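Local coordinates for protein cysteine protease (PDB 3OIS) that probably hydrolyses peptide bonds as a papain-family cysteine peptidase and binds uridine-5'-diphosphate, at residues S31-I36 and N255-N260; K113-V118 and G123-D128; Q189-L194 and R249-R254. All blocks are in the same frame, centred on the assembly; numbering follows the deposited sequence.

Interaction 1 of 3, residues S31-I36 and N255-N260; sequences SGYGYI and NSWGNN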
loop_
_atom_site.group_PDB
_atom_site.type_symbol
_atom_site.label_atom_id
_atom_site.label_comp_id
_atom_site.label_asym_id
_atom_site.label_seq_id
_atom_site.Cartn_x
_atom_site.Cartn_y
_atom_site.Cartn_z
ATOM N N SER A 31 -1.739 -14.298 -1.208
ATOM C CA SER A 31 -3.169 -13.913 -1.572
ATOM C C SER A 31 -3.666 -12.973 -0.545
ATOM O O SER A 31 -3.677 -13.307 0.640
ATOM C CB SER A 31 -4.095 -15.167 -1.581
ATOM O OG SER A 31 -4.100 -15.677 -2.877
ATOM N N GLY A 32 -4.078 -11.753 -0.942
ATOM C CA GLY A 32 -4.531 -10.795 0.045
ATOM C C GLY A 32 -3.475 -9.924 0.725
ATOM O O GLY A 32 -3.779 -8.955 1.429
ATOM N N TYR A 33 -2.188 -10.306 0.531
ATOM C CA TYR A 33 -1.025 -9.609 1.110
ATOM C C TYR A 33 -0.113 -9.141 -0.033
ATOM O O TYR A 33 -0.612 -8.523 -0.980
ATOM C CB TYR A 33 -0.264 -10.527 2.066
ATOM C CG TYR A 33 -1.082 -11.008 3.210
ATOM C CD1 TYR A 33 -1.935 -10.123 3.896
ATOM C CD2 TYR A 33 -0.907 -12.326 3.731
ATOM C CE1 TYR A 33 -2.692 -10.569 4.947
ATOM C CE2 TYR A 33 -1.682 -12.771 4.840
ATOM C CZ TYR A 33 -2.553 -11.902 5.420
ATOM O OH TYR A 33 -3.312 -12.371 6.515
ATOM N N GLY A 34 1.198 -9.336 0.086
ATOM C CA GLY A 34 2.038 -8.958 -1.036
ATOM C C GLY A 34 3.219 -8.032 -0.788
ATOM O O GLY A 34 3.891 -7.588 -1.741
ATOM N N TYR A 35 3.428 -7.626 0.448
ATOM C CA TYR A 35 4.533 -6.724 0.732
ATOM C C TYR A 35 5.815 -7.542 1.016
ATOM O O TYR A 35 5.802 -8.448 1.815
ATOM C CB TYR A 35 4.155 -5.921 2.001
ATOM C CG TYR A 35 5.305 -5.291 2.770
ATOM C CD1 TYR A 35 6.108 -4.244 2.231
ATOM C CD2 TYR A 35 5.610 -5.745 4.055
ATOM C CE1 TYR A 35 7.172 -3.632 3.000
ATOM C CE2 TYR A 35 6.677 -5.146 4.807
ATOM C CZ TYR A 35 7.446 -4.118 4.270
ATOM O OH TYR A 35 8.462 -3.528 5.086
ATOM N N ILE A 36 6.901 -7.159 0.347
ATOM C CA ILE A 36 8.242 -7.704 0.656
ATOM C C ILE A 36 9.042 -6.506 1.146
ATOM O O ILE A 36 8.941 -5.414 0.536
ATOM C CB ILE A 36 8.902 -8.139 -0.672
ATOM C CG1 ILE A 36 8.137 -9.259 -1.504
ATOM C CG2 ILE A 36 10.390 -8.654 -0.294
ATOM C CD1 ILE A 36 8.704 -9.518 -3.089
ATOM N N ASN A 255 -7.566 -0.148 4.161
ATOM C CA ASN A 255 -7.162 -1.526 3.738
ATOM C C ASN A 255 -7.675 -1.757 2.283
ATOM O O ASN A 255 -8.336 -0.840 1.714
ATOM C CB ASN A 255 -7.658 -2.555 4.708
ATOM C CG ASN A 255 -6.773 -3.815 4.743
ATOM O OD1 ASN A 255 -5.965 -4.036 3.847
ATOM N ND2 ASN A 255 -6.913 -4.612 5.794
ATOM N N SER A 256 -7.344 -2.889 1.665
ATOM C CA SER A 256 -7.673 -3.207 0.284
ATOM C C SER A 256 -8.360 -4.569 0.267
ATOM O O SER A 256 -8.117 -5.379 -0.619
ATOM C CB SER A 256 -6.376 -3.197 -0.559
ATOM O OG SER A 256 -5.367 -3.976 0.130
ATOM N N TRP A 257 -9.233 -4.801 1.237
ATOM C CA TRP A 257 -9.949 -6.110 1.372
ATOM C C TRP A 257 -11.448 -5.869 1.215
ATOM O O TRP A 257 -12.276 -6.709 1.653
ATOM C CB TRP A 257 -9.664 -6.784 2.729
ATOM C CG TRP A 257 -8.196 -7.204 2.855
ATOM C CD1 TRP A 257 -7.246 -7.305 1.829
ATOM C CD2 TRP A 257 -7.481 -7.418 4.088
ATOM N NE1 TRP A 257 -5.992 -7.666 2.382
ATOM C CE2 TRP A 257 -6.134 -7.720 3.754
ATOM C CE3 TRP A 257 -7.868 -7.446 5.442
ATOM C CZ2 TRP A 257 -5.181 -8.020 4.751
ATOM C CZ3 TRP A 257 -6.935 -7.755 6.416
ATOM C CH2 TRP A 257 -5.587 -7.989 6.073
ATOM N N GLY A 258 -11.813 -4.839 0.462
ATOM C CA GLY A 258 -13.270 -4.528 0.282
ATOM C C GLY A 258 -13.909 -3.777 1.448
ATOM O O GLY A 258 -13.267 -3.551 2.517
ATOM N N ASN A 259 -15.186 -3.367 1.242
ATOM C CA ASN A 259 -15.851 -2.533 2.265
ATOM C C ASN A 259 -16.730 -3.283 3.279
ATOM O O ASN A 259 -17.446 -2.618 4.109
ATOM C CB ASN A 259 -16.596 -1.345 1.610
ATOM C CG ASN A 259 -17.862 -1.764 0.853
ATOM O OD1 ASN A 259 -18.589 -0.884 0.311
ATOM N ND2 ASN A 259 -18.177 -3.042 0.834
ATOM N N ASN A 260 -16.651 -4.629 3.259
ATOM C CA ASN A 260 -17.452 -5.423 4.182
ATOM C C ASN A 260 -16.602 -5.946 5.323
ATOM O O ASN A 260 -17.018 -6.856 6.054
ATOM C CB ASN A 260 -18.136 -6.582 3.433
ATOM C CG ASN A 260 -19.024 -6.100 2.330
ATOM O OD1 ASN A 260 -18.963 -6.618 1.195
ATOM N ND2 ASN A 260 -19.841 -5.054 2.610
#
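Trp-257 meets the 31-36 segment with one rim of its indole, the rim that runs from the pyrrole nitrogen into the six-membered ring. NE1 donates to Gly-32 O at 2.7 Å, and the N-H...O angle of 150° makes the bond moderately bent. On the receiving side the indole approaches in the carbonyl plane on a lone pair of Gly-32 O, with a C=O...N angle of 140°, while the oxygen itself sits a little out of the indole plane. The next position along that rim is apolar: CZ2 of Trp-257 lies 3.6 Å from CE1 of Tyr-33. Seen from the tyrosine, this carbon comes in at the ring edge, close to its plane; the two side chains are slanted against each other and do not stack. A single indole thus combines a directional bond with a dispersive contact to successive residues. Such an arrangement illustrates how the Asn-Ser-Trp-Gly sequence, here 255-258, works in papain-like proteases, where the asparagine typically orients the catalytic histidine and the tryptophan shields that pair. The stacking of Trp-257 on His-237, and the contact of Asn-255 with the same histidine, are consistent with that role. With CG of Trp-257 anti to its carbonyl carbon (chi1 -66°), the indole swings back beside its own chain. Over one face of the Tyr-33 ring, toward the rim, lies Ser-31 O. Trp-214 and Val-215 of helix 212-215 add further neighbours to the indole. Backbone bonds from Gly-32 to Ile-75 and from Tyr-33 to Cys-78 lay this N-terminal segment across what is probably the active-site cleft, an arrangement reminiscent of the propeptides that cover the cleft in papain-like zymogens.

Interaction 2 of 3, residues K113-V118 and G123-D128; sequences KIEGHV and GAMIRD. With UDP (uridine-5'-diphosphate), chain E.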
loop_
_atom_site.group_PDB
_atom_site.type_symbol
_atom_site.label_atom_id
_atom_site.label_comp_id
_atom_site.label_asym_id
_atom_site.label_seq_id
_atom_site.Cartn_x
_atom_site.Cartn_y
_atom_site.Cartn_z
ATOM N N LYS A 113 8.585 -6.949 -13.000
ATOM C CA LYS A 113 9.725 -6.801 -13.970
ATOM C C LYS A 113 10.989 -6.421 -13.254
ATOM O O LYS A 113 12.105 -6.676 -13.774
ATOM C CB LYS A 113 9.410 -5.727 -15.038
ATOM C CG LYS A 113 8.174 -6.126 -15.917
ATOM C CD LYS A 113 8.352 -7.397 -16.777
ATOM C CE LYS A 113 9.340 -7.193 -17.920
ATOM N NZ LYS A 113 9.693 -8.559 -18.556
ATOM N N ILE A 114 10.898 -5.769 -12.098
ATOM C CA ILE A 114 12.066 -5.374 -11.342
ATOM C C ILE A 114 12.538 -6.486 -10.366
ATOM O O ILE A 114 13.746 -6.870 -10.347
ATOM C CB ILE A 114 11.786 -4.069 -10.471
ATOM C CG1 ILE A 114 11.443 -2.954 -11.465
ATOM C CG2 ILE A 114 13.027 -3.699 -9.760
ATOM C CD1 ILE A 114 10.811 -1.688 -10.802
ATOM N N GLU A 115 11.565 -6.988 -9.591
ATOM C CA GLU A 115 11.839 -7.999 -8.575
ATOM C C GLU A 115 10.615 -8.940 -8.510
ATOM O O GLU A 115 9.467 -8.456 -8.473
ATOM C CB GLU A 115 12.039 -7.228 -7.255
ATOM C CG GLU A 115 12.188 -8.148 -6.012
ATOM C CD GLU A 115 13.629 -8.452 -5.653
ATOM O OE1 GLU A 115 14.559 -7.643 -5.923
ATOM O OE2 GLU A 115 13.856 -9.454 -4.919
ATOM N N GLY A 116 10.853 -10.231 -8.445
ATOM C CA GLY A 116 9.791 -11.254 -8.547
ATOM C C GLY A 116 9.720 -11.628 -10.028
ATOM O O GLY A 116 10.728 -11.576 -10.777
ATOM N N HIS A 117 8.535 -12.032 -10.440
ATOM C CA HIS A 117 8.359 -12.482 -11.837
ATOM C C HIS A 117 6.875 -12.341 -12.198
ATOM O O HIS A 117 5.998 -12.631 -11.369
ATOM C CB HIS A 117 8.870 -13.930 -12.082
ATOM C CG HIS A 117 8.923 -14.292 -13.530
ATOM N ND1 HIS A 117 10.106 -14.332 -14.249
ATOM C CD2 HIS A 117 7.936 -14.584 -14.407
ATOM C CE1 HIS A 117 9.834 -14.653 -15.508
ATOM N NE2 HIS A 117 8.527 -14.797 -15.625
ATOM N N VAL A 118 6.605 -11.889 -13.424
ATOM C CA VAL A 118 5.243 -11.591 -13.817
ATOM C C VAL A 118 4.389 -12.843 -13.908
ATOM O O VAL A 118 3.175 -12.787 -13.816
ATOM C CB VAL A 118 5.216 -10.804 -15.161
ATOM C CG1 VAL A 118 5.874 -9.460 -14.959
ATOM C CG2 VAL A 118 5.851 -11.599 -16.315
ATOM N N GLY A 123 4.305 -10.931 -4.979
ATOM C CA GLY A 123 4.292 -9.697 -4.157
ATOM C C GLY A 123 5.397 -8.740 -4.698
ATOM O O GLY A 123 5.911 -8.973 -5.823
ATOM N N ALA A 124 5.688 -7.678 -3.960
ATOM C CA ALA A 124 6.570 -6.627 -4.429
ATOM C C ALA A 124 7.046 -5.741 -3.268
ATOM O O ALA A 124 6.400 -5.686 -2.180
ATOM C CB ALA A 124 5.785 -5.758 -5.518
ATOM N N MET A 125 8.158 -5.038 -3.502
ATOM C CA MET A 125 8.641 -4.035 -2.577
ATOM C C MET A 125 7.940 -2.730 -2.945
ATOM O O MET A 125 7.742 -2.416 -4.118
ATOM C CB MET A 125 10.163 -3.856 -2.735
ATOM C CG MET A 125 10.926 -5.127 -2.357
ATOM S SD MET A 125 12.710 -4.773 -2.770
ATOM C CE MET A 125 13.398 -6.333 -2.163
ATOM N N ILE A 126 7.520 -2.008 -1.919
ATOM C CA ILE A 126 6.980 -0.626 -2.109
ATOM C C ILE A 126 7.872 0.241 -2.973
ATOM O O ILE A 126 7.386 0.918 -3.935
ATOM C CB ILE A 126 6.704 0.051 -0.761
ATOM C CG1 ILE A 126 5.638 -0.835 -0.072
ATOM C CG2 ILE A 126 6.139 1.513 -1.049
ATOM C CD1 ILE A 126 5.472 -0.416 1.362
ATOM N N ARG A 127 9.175 0.135 -2.727
ATOM C CA ARG A 127 10.087 0.993 -3.450
ATOM C C ARG A 127 10.035 0.710 -4.956
ATOM O O ARG A 127 10.295 1.607 -5.798
ATOM C CB ARG A 127 11.513 0.890 -2.920
ATOM C CG ARG A 127 12.255 -0.472 -3.318
ATOM C CD ARG A 127 13.746 -0.550 -2.803
ATOM N NE ARG A 127 14.311 0.635 -3.324
ATOM C CZ ARG A 127 14.795 1.663 -2.609
ATOM N NH1 ARG A 127 15.103 1.571 -1.284
ATOM N NH2 ARG A 127 15.070 2.785 -3.287
ATOM N N ASP A 128 9.698 -0.516 -5.331
ATOM C CA ASP A 128 9.627 -0.867 -6.744
ATOM C C ASP A 128 8.284 -0.402 -7.383
ATOM O O ASP A 128 8.264 0.076 -8.498
ATOM C CB ASP A 128 9.747 -2.399 -6.918
ATOM C CG ASP A 128 11.165 -2.866 -6.655
ATOM O OD1 ASP A 128 12.094 -1.996 -6.695
ATOM O OD2 ASP A 128 11.352 -4.085 -6.434
HETATM N N1 UDP E . 15.372 8.637 -5.197
HETATM C C2 UDP E . 14.489 8.929 -4.194
HETATM N N3 UDP E . 13.438 9.792 -4.479
HETATM C C4 UDP E . 13.279 10.329 -5.716
HETATM C C5 UDP E . 14.204 10.070 -6.744
HETATM C C6 UDP E . 15.191 9.114 -6.469
HETATM O O2 UDP E . 14.572 8.470 -3.099
HETATM O O4 UDP E . 12.339 11.178 -5.848
HETATM C "C1'" UDP E . 16.557 7.801 -4.797
HETATM C "C2'" UDP E . 16.239 6.338 -4.575
HETATM O "O2'" UDP E . 17.203 5.892 -3.624
HETATM C "C3'" UDP E . 16.576 5.823 -5.918
HETATM C "C4'" UDP E . 17.865 6.604 -6.258
HETATM O "O4'" UDP E . 17.613 7.934 -5.758
HETATM O "O3'" UDP E . 16.887 4.440 -5.766
HETATM C "C5'" UDP E . 18.146 6.553 -7.757
HETATM O "O5'" UDP E . 17.053 7.201 -8.404
HETATM P PA UDP E . 17.079 7.709 -9.847
HETATM O O1A UDP E . 15.736 7.963 -10.414
HETATM O O2A UDP E . 18.063 8.816 -10.009
HETATM O O3A UDP E . 17.701 6.372 -10.541
HETATM P PB UDP E . 17.843 5.839 -12.060
HETATM O O1B UDP E . 19.245 5.483 -12.250
HETATM O O2B UDP E . 16.909 4.745 -12.123
HETATM O O3B UDP E . 17.445 6.860 -13.083
HETATM O O HOH W 1 7.712 -7.318 -7.286
#
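Asp-128 rests its carboxylate on hydrocarbon: across the contact no polar side-chain group answers it. OD2 lies 3.3 Å from Glu-115 CB, and OD1 is 3.6 Å from Ile-114 CG2, so the methyl branch of the isoleucine lies against the acid. The other branch runs past it, bringing Ile-114 CD1 to 4.1 Å from Asp-128 CB. Glu-115 carries its own acid away along a bent chain: CG is anti to the backbone N, and the kink at chi2 (94°) directs the carboxyl group to the methyl end of Met-125, with CD 4.1 Å from CE. The two carboxylates remain fairly close, Glu-115 OE1 to Asp-128 OD2 being 4.8 Å, with planes turned by 22°; if both are charged, they should disfavour each other mildly. Extended beyond CG, Met-125 is long enough to reach this acid. One water donates to Gly-123 O at 2.9 Å; it also lies near Glu-115 O, at a distance too short to be trusted. Between Met-125 and Asp-128, Arg-127 points elsewhere, to the pocket where UDP is bound; it forms a salt bridge with Asp-44, and its NH2 is 3.5 Å from O3' of the nucleotide. The contact closes the short loop between helix 104-114 and strand 124-125, which pairs in parallel with strand 35-36 and leads directly, through Met-125 as N-cap residue, into helix 126-135.

Interaction 3 of 3, residues Q189-L194 and R249-R254; sequences QDIDHL and RHFRIR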
loop_
_atom_site.group_PDB
_atom_site.type_symbol
_atom_site.label_atom_id
_atom_site.label_comp_id
_atom_site.label_asym_id
_atom_site.label_seq_id
_atom_site.Cartn_x
_atom_site.Cartn_y
_atom_site.Cartn_z
ATOM N N GLN A 189 10.468 6.491 10.943
ATOM C CA GLN A 189 9.501 5.741 11.746
ATOM C C GLN A 189 9.519 6.301 13.169
ATOM O O GLN A 189 10.111 5.726 14.138
ATOM C CB GLN A 189 9.851 4.244 11.694
ATOM C CG GLN A 189 8.979 3.417 12.554
ATOM C CD GLN A 189 9.194 1.933 12.282
ATOM O OE1 GLN A 189 10.263 1.534 11.796
ATOM N NE2 GLN A 189 8.177 1.132 12.525
ATOM N N ASP A 190 8.796 7.397 13.318
ATOM C CA ASP A 190 8.830 8.199 14.520
ATOM C C ASP A 190 7.425 8.716 14.514
ATOM O O ASP A 190 7.030 9.270 13.523
ATOM C CB ASP A 190 9.878 9.335 14.328
ATOM C CG ASP A 190 9.808 10.369 15.394
ATOM O OD1 ASP A 190 8.768 10.936 15.609
ATOM O OD2 ASP A 190 10.817 10.678 16.063
ATOM N N ILE A 191 6.693 8.563 15.621
ATOM C CA ILE A 191 5.241 8.891 15.627
ATOM C C ILE A 191 5.003 10.367 15.237
ATOM O O ILE A 191 4.087 10.691 14.468
ATOM C CB ILE A 191 4.606 8.528 16.960
ATOM C CG1 ILE A 191 4.413 7.028 17.026
ATOM C CG2 ILE A 191 3.244 9.172 17.158
ATOM C CD1 ILE A 191 4.300 6.606 18.479
ATOM N N ASP A 192 5.863 11.260 15.711
ATOM C CA ASP A 192 5.630 12.684 15.418
ATOM C C ASP A 192 5.893 13.006 13.940
ATOM O O ASP A 192 5.302 13.934 13.357
ATOM C CB ASP A 192 6.562 13.522 16.310
ATOM C CG ASP A 192 6.117 13.565 17.763
ATOM O OD1 ASP A 192 4.980 13.187 18.149
ATOM O OD2 ASP A 192 6.935 14.093 18.525
ATOM N N HIS A 193 6.774 12.257 13.311
ATOM C CA HIS A 193 7.012 12.450 11.882
ATOM C C HIS A 193 5.851 11.909 11.051
ATOM O O HIS A 193 5.449 12.555 10.114
ATOM C CB HIS A 193 8.288 11.802 11.439
ATOM C CG HIS A 193 9.498 12.568 11.843
ATOM N ND1 HIS A 193 10.442 12.992 10.935
ATOM C CD2 HIS A 193 9.898 13.025 13.058
ATOM C CE1 HIS A 193 11.380 13.669 11.568
ATOM N NE2 HIS A 193 11.082 13.697 12.858
ATOM N N LEU A 194 5.316 10.744 11.440
ATOM C CA LEU A 194 4.118 10.210 10.784
ATOM C C LEU A 194 2.947 11.170 11.005
ATOM O O LEU A 194 2.148 11.381 10.097
ATOM C CB LEU A 194 3.722 8.821 11.290
ATOM C CG LEU A 194 4.891 7.799 11.233
ATOM C CD1 LEU A 194 4.443 6.375 11.842
ATOM C CD2 LEU A 194 5.332 7.646 9.792
ATOM N N ARG A 249 -5.172 6.779 20.433
ATOM C CA ARG A 249 -3.757 6.444 20.119
ATOM C C ARG A 249 -3.734 5.312 19.064
ATOM O O ARG A 249 -3.080 4.276 19.224
ATOM C CB ARG A 249 -2.958 6.076 21.396
ATOM C CG ARG A 249 -2.821 7.279 22.415
ATOM C CD ARG A 249 -2.139 6.798 23.726
ATOM N NE ARG A 249 -0.917 6.046 23.374
ATOM C CZ ARG A 249 0.264 6.578 23.039
ATOM N NH1 ARG A 249 1.266 5.759 22.683
ATOM N NH2 ARG A 249 0.472 7.908 23.088
ATOM N N HIS A 250 -4.478 5.552 18.004
ATOM C CA HIS A 250 -4.413 4.687 16.756
ATOM C C HIS A 250 -4.258 5.560 15.515
ATOM O O HIS A 250 -4.750 6.687 15.498
ATOM C CB HIS A 250 -5.639 3.831 16.579
ATOM C CG HIS A 250 -5.745 2.661 17.512
ATOM N ND1 HIS A 250 -5.873 2.799 18.887
ATOM C CD2 HIS A 250 -5.770 1.331 17.260
ATOM C CE1 HIS A 250 -5.954 1.594 19.433
ATOM N NE2 HIS A 250 -5.928 0.691 18.460
ATOM N N PHE A 251 -3.573 5.041 14.498
ATOM C CA PHE A 251 -3.532 5.570 13.133
ATOM C C PHE A 251 -4.605 4.889 12.315
ATOM O O PHE A 251 -4.939 3.695 12.528
ATOM C CB PHE A 251 -2.142 5.320 12.463
ATOM C CG PHE A 251 -1.062 6.236 12.962
ATOM C CD1 PHE A 251 -0.710 7.356 12.239
ATOM C CD2 PHE A 251 -0.397 5.944 14.109
ATOM C CE1 PHE A 251 0.291 8.226 12.625
ATOM C CE2 PHE A 251 0.637 6.841 14.587
ATOM C CZ PHE A 251 0.988 7.973 13.833
ATOM N N ARG A 252 -5.214 5.667 11.414
ATOM C CA ARG A 252 -6.304 5.129 10.568
ATOM C C ARG A 252 -5.708 4.619 9.270
ATOM O O ARG A 252 -4.946 5.332 8.588
ATOM C CB ARG A 252 -7.245 6.293 10.212
ATOM C CG ARG A 252 -8.525 5.879 9.479
ATOM C CD ARG A 252 -9.332 5.077 10.446
ATOM N NE ARG A 252 -10.699 4.937 9.905
ATOM C CZ ARG A 252 -11.667 4.214 10.491
ATOM N NH1 ARG A 252 -11.404 3.423 11.563
ATOM N NH2 ARG A 252 -12.926 4.241 9.977
ATOM N N ILE A 253 -6.028 3.364 8.950
ATOM C CA ILE A 253 -5.477 2.737 7.720
ATOM C C ILE A 253 -6.594 2.357 6.739
ATOM O O ILE A 253 -7.604 1.811 7.124
ATOM C CB ILE A 253 -4.482 1.583 8.073
ATOM C CG1 ILE A 253 -5.146 0.545 8.869
ATOM C CG2 ILE A 253 -3.238 2.103 8.898
ATOM C CD1 ILE A 253 -4.275 -0.739 8.915
ATOM N N ARG A 254 -6.379 2.662 5.459
ATOM C CA ARG A 254 -7.219 2.214 4.332
ATOM C C ARG A 254 -6.730 0.876 3.946
ATOM O O ARG A 254 -5.601 0.713 3.482
ATOM C CB ARG A 254 -6.980 3.221 3.224
ATOM C CG ARG A 254 -7.806 2.925 1.949
ATOM C CD ARG A 254 -7.393 3.897 0.814
ATOM N NE ARG A 254 -7.841 3.393 -0.446
ATOM C CZ ARG A 254 -9.078 3.562 -0.985
ATOM N NH1 ARG A 254 -10.018 4.293 -0.345
ATOM N NH2 ARG A 254 -9.384 3.018 -2.164
#
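Phe-251 reaches from its strand to the first turn of a helix, with Leu-194 and Ile-191 as the receiving residues. Its CB already points at the helix, and with CG anti to the carbonyl carbon (chi1 -75°) the ring continues outward; CB and CG themselves only carry it across the gap. Contact begins at CE1, which lies 3.7 Å from Leu-194 CB. One atom further, at the tip, CZ is 3.8 Å from the same CB, so the leucine meets the end of the ring obliquely through its first side-chain carbon. CZ also comes to 4.2 Å from Ile-191 CG2, while Ile-191 O approaches the ring at its edge, near its plane. The principle is one of the end of an aromatic ring set against the side of a helix, without any hydrogen bond between the two segments. Asp-190, the N-cap residue, accepts weakly from the amides of Asp-192 and His-193 and so marks where helix 191-199 starts. Around the phenylalanine, Tyr-271 and Ile-274 of helix 271-274 and Cys-241 complete the packing, and strand 250-254 itself runs antiparallel between strands 233-245 and 266-270 of the main sheet.

Interactions 1 and 2 lie with centres about 16 Å apart and touch directly: strands 35-36 and 124-125 pair in parallel, Gly-34 and Ile-36 bonding to Ala-124. Interaction 3, with its centre about 19 Å from that of interaction 1, adjoins it in sequence, because the strand ending at Arg-254 runs straight into the 255-260 loop. Interactions 2 and 3 do not touch; their centres lie about 26 Å apart, on opposite sides of the chain's centre. Along the chain both are nested, one after the other, inside the long loop closed by interaction 1. The N-terminal segment therefore bridges a helical region beside the nucleotide pocket and the sheet region of a papain-like fold.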